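Local coordinates for protein ribosomal RNA small subunit methyltransferase E (Legionella pneumophila, PDB 5O96) that probably methylates N3 of a uridine in 16S rRNA of the assembled small ribosomal subunit, with S-adenosylmethionine as methyl donor, at residues A[169-174]-A[191-196]; A[161-166]-A[211-216]. All coordinates share one frame; numbering follows the deposited sequence.

Contact 1 (A[169-174]-A[191-196]); sequences HLKLIL and DVALII. With SAM (S-adenosylmethionine), chain I.
L170 and L172 stand opposite V192 and L194 on neighbouring parallel strands, the short axes 18° apart and 4.6 Å at closest approach, while their backbone atoms bond to D191, A193 and I195 on either side. The middle of the ladder is regular: A193 N gives its hydrogen to L170 O (2.7 Å), L172 N to A193 O, and I195 N to L172 O, while L174 N ends the series on I195 O at 3.0 Å, almost straight. Apolar side chains pack on both faces here. On one, L170 and V192 lie side by side with CG of L170 4.1 Å from CG1 of V192, and the end of L194 bends toward the partner strand, bringing CD1 near CB of L172. On the other, I173 reaches obliquely over I195; its CG1 is anti to the backbone N (chi1 179°), which carries CD1 to within 3.8 Å of I195 CG2. The solvent side is the end at H169 and D191, where strand pairing gives way to a side-chain bond. D191 CG sits between its own N and carbonyl carbon (chi1 54°), and OD1 so placed accepts H169 N at 2.8 Å, from above the carboxylate plane. L170 N to D191 O is the longest bond, and the H169 ring leads away from the partner strand. At the far end L174 turns to the cofactor, its CD1 3.4 Å from N3 of the S-adenosylmethionine adenine, in the binding site that also includes L220. The pair lies inside the parallel sheet of the SPOUT methyltransferase domain: strand 82-88 flanks 191-196 and strand 216-218 flanks 170-174. Helix 227-242 covers L172, L174 and L194, and helix 159-165 packs on I195 from the other face.

Contact 2 (A[161-166]-A[211-216]); sequences QFVREA and SGHGFL
V163 and F215 form the heart of this contact, an apolar junction between the end of helix 159-165 and the loop that follows helix 204-212. The two branches of V163 divide the work. CG2 reaches the F215 ring at CE1 (3.5 Å), whereas CG1 meets the H213 side chain, 3.4 Å from its CG. F215 pushes its far end between two further residues: A166 CB sits at the ring edge, near its plane, 3.6 Å from CZ, and F162 CE1 approaches the same CZ at 3.9 Å, the two phenylalanine side chains crossing at about a right angle. On the more exposed flank, the aliphatic CG of R164 runs alongside H213, 3.9 Å from NE2.

The next shell fixes these groups in place. H213 ND1 is hydrogen-bonded to L209 O in the last turn of helix 204-212, just ahead of it, and the NE of R164 makes a salt bridge with D160. G214, with a positive phi of 90°, carries the chain from H213 round to F215, so that both side chains face helix 159-165.

Further out, F162 meets H84 edge-to-face and touches T111 and L113 of strand 109-114. F215 lies over A193 of strand 191-196, wedged between helix 159-165 and the sheet just before strand 216-218 begins.

How the contacts relate
Contact 1 is nested within the loop that contact 2 closes, and their centres lie 9 Å apart. Strand 170-174 follows helix 159-165, and helix 204-212 follows strand 191-196; contact 2 sets the end of helix 159-165 against the loop after helix 204-212, over the face of the sheet that carries A193 and I195. Where 211-216 runs into the sheet, the two contacts meet directly: L216 O lies 2.8 Å from I173 N and L216 N 2.9 Å from K171 O, probable hydrogen bonds, while F215 CD2 packs on K171 CB at 3.6 Å. The cofactor touches contact 1 through L174; the side chain of F215 is about 13 Å from the bound S-adenosylmethionine.

Contact 1 (A[169-174]-A[191-196])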
# COMPACT_ATOMS: atom_id res chain seq x y z
N HIS A 169 -22.93 -7.65 -6.61
CA HIS A 169 -23.15 -9.06 -6.86
C HIS A 169 -22.23 -9.94 -6.02
O HIS A 169 -22.61 -11.07 -5.70
CB HIS A 169 -22.97 -9.34 -8.36
CG HIS A 169 -23.37 -10.73 -8.77
ND1 HIS A 169 -22.45 -11.67 -9.17
CD2 HIS A 169 -24.58 -11.33 -8.82
CE1 HIS A 169 -23.07 -12.80 -9.45
NE2 HIS A 169 -24.37 -12.62 -9.24
N LEU A 170 -21.04 -9.47 -5.66
CA LEU A 170 -20.21 -10.17 -4.70
C LEU A 170 -20.01 -9.28 -3.49
O LEU A 170 -19.80 -8.07 -3.62
CB LEU A 170 -18.87 -10.57 -5.31
CG LEU A 170 -17.91 -11.38 -4.45
CD1 LEU A 170 -18.55 -12.69 -4.07
CD2 LEU A 170 -16.59 -11.62 -5.17
N LYS A 171 -20.08 -9.86 -2.30
CA LYS A 171 -20.02 -9.08 -1.07
C LYS A 171 -19.08 -9.75 -0.10
O LYS A 171 -19.35 -10.86 0.36
CB LYS A 171 -21.42 -8.91 -0.45
CG LYS A 171 -22.26 -7.94 -1.24
CD LYS A 171 -23.62 -7.71 -0.63
CE LYS A 171 -24.49 -8.92 -0.74
NZ LYS A 171 -25.94 -8.55 -0.63
N LEU A 172 -17.99 -9.07 0.23
CA LEU A 172 -16.90 -9.64 1.00
C LEU A 172 -16.57 -8.74 2.19
O LEU A 172 -16.56 -7.51 2.09
CB LEU A 172 -15.67 -9.82 0.10
CG LEU A 172 -15.74 -10.78 -1.07
CD1 LEU A 172 -14.40 -10.75 -1.77
CD2 LEU A 172 -16.06 -12.21 -0.62
N ILE A 173 -16.27 -9.36 3.32
CA ILE A 173 -15.73 -8.64 4.47
C ILE A 173 -14.40 -9.26 4.86
O ILE A 173 -14.28 -10.48 4.98
CB ILE A 173 -16.71 -8.66 5.66
CG1 ILE A 173 -16.11 -7.92 6.86
CG2 ILE A 173 -17.18 -10.13 6.00
CD1 ILE A 173 -17.18 -7.43 7.83
N LEU A 174 -13.41 -8.40 5.09
CA LEU A 174 -12.10 -8.86 5.54
C LEU A 174 -12.20 -9.20 7.03
O LEU A 174 -12.32 -8.30 7.88
CB LEU A 174 -11.02 -7.81 5.28
CG LEU A 174 -9.64 -8.21 5.76
CD1 LEU A 174 -9.18 -9.51 5.12
CD2 LEU A 174 -8.66 -7.11 5.46
N ASP A 191 -19.49 -6.44 -10.12
CA ASP A 191 -19.12 -5.58 -9.00
C ASP A 191 -18.94 -6.37 -7.71
O ASP A 191 -19.36 -7.52 -7.58
CB ASP A 191 -20.14 -4.45 -8.84
CG ASP A 191 -21.57 -4.95 -8.72
OD1 ASP A 191 -21.80 -6.18 -8.70
OD2 ASP A 191 -22.46 -4.09 -8.63
N VAL A 192 -18.25 -5.72 -6.77
CA VAL A 192 -17.91 -6.27 -5.46
C VAL A 192 -18.16 -5.20 -4.40
O VAL A 192 -17.79 -4.04 -4.59
CB VAL A 192 -16.43 -6.74 -5.38
CG1 VAL A 192 -16.19 -7.62 -4.13
CG2 VAL A 192 -16.00 -7.45 -6.65
N ALA A 193 -18.75 -5.58 -3.29
CA ALA A 193 -18.73 -4.75 -2.09
C ALA A 193 -17.71 -5.34 -1.13
O ALA A 193 -17.73 -6.54 -0.85
CB ALA A 193 -20.11 -4.67 -1.45
N LEU A 194 -16.80 -4.49 -0.63
CA LEU A 194 -15.69 -4.92 0.21
C LEU A 194 -15.66 -4.10 1.49
O LEU A 194 -15.45 -2.88 1.44
CB LEU A 194 -14.35 -4.77 -0.53
CG LEU A 194 -13.06 -5.06 0.24
CD1 LEU A 194 -12.94 -6.53 0.61
CD2 LEU A 194 -11.86 -4.63 -0.57
N ILE A 195 -15.86 -4.77 2.63
CA ILE A 195 -15.79 -4.12 3.93
C ILE A 195 -14.43 -4.38 4.58
O ILE A 195 -13.97 -5.53 4.68
CB ILE A 195 -16.94 -4.58 4.84
CG1 ILE A 195 -18.29 -4.19 4.24
CG2 ILE A 195 -16.81 -3.96 6.24
CD1 ILE A 195 -19.49 -4.75 5.06
N ILE A 196 -13.75 -3.30 4.98
CA ILE A 196 -12.50 -3.40 5.74
C ILE A 196 -12.67 -2.61 7.02
O ILE A 196 -13.09 -1.45 7.00
CB ILE A 196 -11.29 -2.91 4.93
CG1 ILE A 196 -11.00 -3.95 3.83
CG2 ILE A 196 -10.05 -2.76 5.86
CD1 ILE A 196 -10.67 -3.39 2.56
N SAM I . -4.37 -4.35 12.23
CA SAM I . -4.85 -3.12 11.62
C SAM I . -4.28 -1.77 12.10
O SAM I . -3.25 -1.68 12.75
OXT SAM I . -4.82 -0.69 11.85
CB SAM I . -6.34 -3.10 11.80
CG SAM I . -7.35 -3.16 10.68
SD SAM I . -7.57 -4.85 10.22
CE SAM I . -7.34 -4.80 8.44
C5' SAM I . -9.37 -4.92 10.36
C4' SAM I . -9.76 -6.34 10.65
O4' SAM I . -9.47 -7.08 9.48
C3' SAM I . -8.85 -6.93 11.72
O3' SAM I . -9.38 -6.90 13.02
C2' SAM I . -8.68 -8.37 11.31
O2' SAM I . -9.61 -9.12 12.05
C1' SAM I . -9.04 -8.38 9.84
N9 SAM I . -7.83 -8.86 9.16
C8 SAM I . -6.57 -8.29 9.13
N7 SAM I . -5.75 -9.09 8.42
C5 SAM I . -6.47 -10.15 7.99
C6 SAM I . -6.13 -11.25 7.24
N6 SAM I . -4.88 -11.37 6.83
N1 SAM I . -7.08 -12.21 6.98
C2 SAM I . -8.37 -12.07 7.44
N3 SAM I . -8.72 -10.96 8.19
C4 SAM I . -7.77 -10.03 8.46

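Contact 2 (A[161-166]-A[211-216])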
# COMPACT_ATOMS: atom_id res chain seq x y z
N GLN A 161 -26.42 0.51 8.02
CA GLN A 161 -27.00 1.07 6.81
C GLN A 161 -26.35 0.46 5.57
O GLN A 161 -27.03 -0.03 4.67
CB GLN A 161 -26.85 2.58 6.80
CG GLN A 161 -27.40 3.24 5.55
CD GLN A 161 -27.37 4.75 5.63
OE1 GLN A 161 -27.25 5.32 6.71
NE2 GLN A 161 -27.45 5.40 4.48
N PHE A 162 -25.02 0.45 5.55
CA PHE A 162 -24.28 0.05 4.35
C PHE A 162 -24.59 -1.39 3.97
O PHE A 162 -24.76 -1.72 2.79
CB PHE A 162 -22.78 0.23 4.59
CG PHE A 162 -21.95 -0.31 3.48
CD1 PHE A 162 -21.55 -1.63 3.47
CD2 PHE A 162 -21.64 0.49 2.40
CE1 PHE A 162 -20.85 -2.12 2.43
CE2 PHE A 162 -20.92 -0.00 1.36
CZ PHE A 162 -20.52 -1.31 1.38
N VAL A 163 -24.59 -2.26 4.96
CA VAL A 163 -24.87 -3.67 4.74
C VAL A 163 -26.31 -3.87 4.29
O VAL A 163 -26.59 -4.78 3.50
CB VAL A 163 -24.51 -4.39 6.06
CG1 VAL A 163 -25.50 -5.43 6.42
CG2 VAL A 163 -23.09 -4.96 5.98
N ARG A 164 -27.24 -3.03 4.75
CA ARG A 164 -28.62 -3.14 4.30
C ARG A 164 -28.77 -2.73 2.84
O ARG A 164 -29.46 -3.40 2.06
CB ARG A 164 -29.55 -2.29 5.18
CG ARG A 164 -29.92 -2.92 6.52
CD ARG A 164 -31.11 -2.22 7.19
NE ARG A 164 -30.73 -1.08 8.01
CZ ARG A 164 -30.76 0.19 7.62
NH1 ARG A 164 -30.39 1.16 8.45
NH2 ARG A 164 -31.15 0.51 6.38
N GLU A 165 -28.13 -1.64 2.45
CA GLU A 165 -28.29 -1.09 1.11
C GLU A 165 -27.39 -1.73 0.08
O GLU A 165 -27.60 -1.50 -1.12
CB GLU A 165 -28.03 0.42 1.12
CG GLU A 165 -28.95 1.22 2.02
CD GLU A 165 -28.47 2.66 2.18
OE1 GLU A 165 -27.34 2.98 1.72
OE2 GLU A 165 -29.23 3.47 2.75
N ALA A 166 -26.39 -2.50 0.51
CA ALA A 166 -25.44 -3.13 -0.40
C ALA A 166 -26.14 -4.02 -1.42
O ALA A 166 -26.80 -5.00 -1.05
CB ALA A 166 -24.44 -3.95 0.41
N SER A 211 -22.92 -10.97 8.14
CA SER A 211 -23.17 -12.32 7.65
C SER A 211 -24.66 -12.53 7.35
O SER A 211 -25.02 -13.34 6.48
CB SER A 211 -22.67 -13.32 8.68
OG SER A 211 -23.17 -14.60 8.38
N GLY A 212 -25.54 -11.83 8.06
CA GLY A 212 -26.95 -11.92 7.76
C GLY A 212 -27.33 -11.30 6.44
O GLY A 212 -28.34 -11.69 5.84
N HIS A 213 -26.53 -10.35 5.95
CA HIS A 213 -26.83 -9.69 4.68
C HIS A 213 -25.90 -10.13 3.55
O HIS A 213 -25.70 -9.37 2.59
CB HIS A 213 -26.79 -8.18 4.86
CG HIS A 213 -27.92 -7.67 5.70
ND1 HIS A 213 -27.93 -7.78 7.08
CD2 HIS A 213 -29.09 -7.10 5.35
CE1 HIS A 213 -29.06 -7.27 7.54
NE2 HIS A 213 -29.78 -6.85 6.51
N GLY A 214 -25.35 -11.33 3.62
CA GLY A 214 -24.67 -11.93 2.49
C GLY A 214 -23.18 -11.64 2.38
O GLY A 214 -22.55 -12.09 1.42
N PHE A 215 -22.59 -10.92 3.33
CA PHE A 215 -21.16 -10.65 3.29
C PHE A 215 -20.37 -11.88 3.73
O PHE A 215 -20.59 -12.42 4.82
CB PHE A 215 -20.85 -9.43 4.13
CG PHE A 215 -21.21 -8.15 3.43
CD1 PHE A 215 -22.49 -7.62 3.52
CD2 PHE A 215 -20.28 -7.51 2.63
CE1 PHE A 215 -22.82 -6.46 2.84
CE2 PHE A 215 -20.60 -6.35 1.96
CZ PHE A 215 -21.86 -5.82 2.06
N LEU A 216 -19.50 -12.35 2.87
CA LEU A 216 -18.69 -13.55 3.10
C LEU A 216 -17.28 -13.18 3.56
O LEU A 216 -16.73 -12.14 3.15
CB LEU A 216 -18.61 -14.37 1.81
CG LEU A 216 -19.98 -14.73 1.20
CD1 LEU A 216 -19.79 -15.44 -0.14
CD2 LEU A 216 -20.86 -15.56 2.13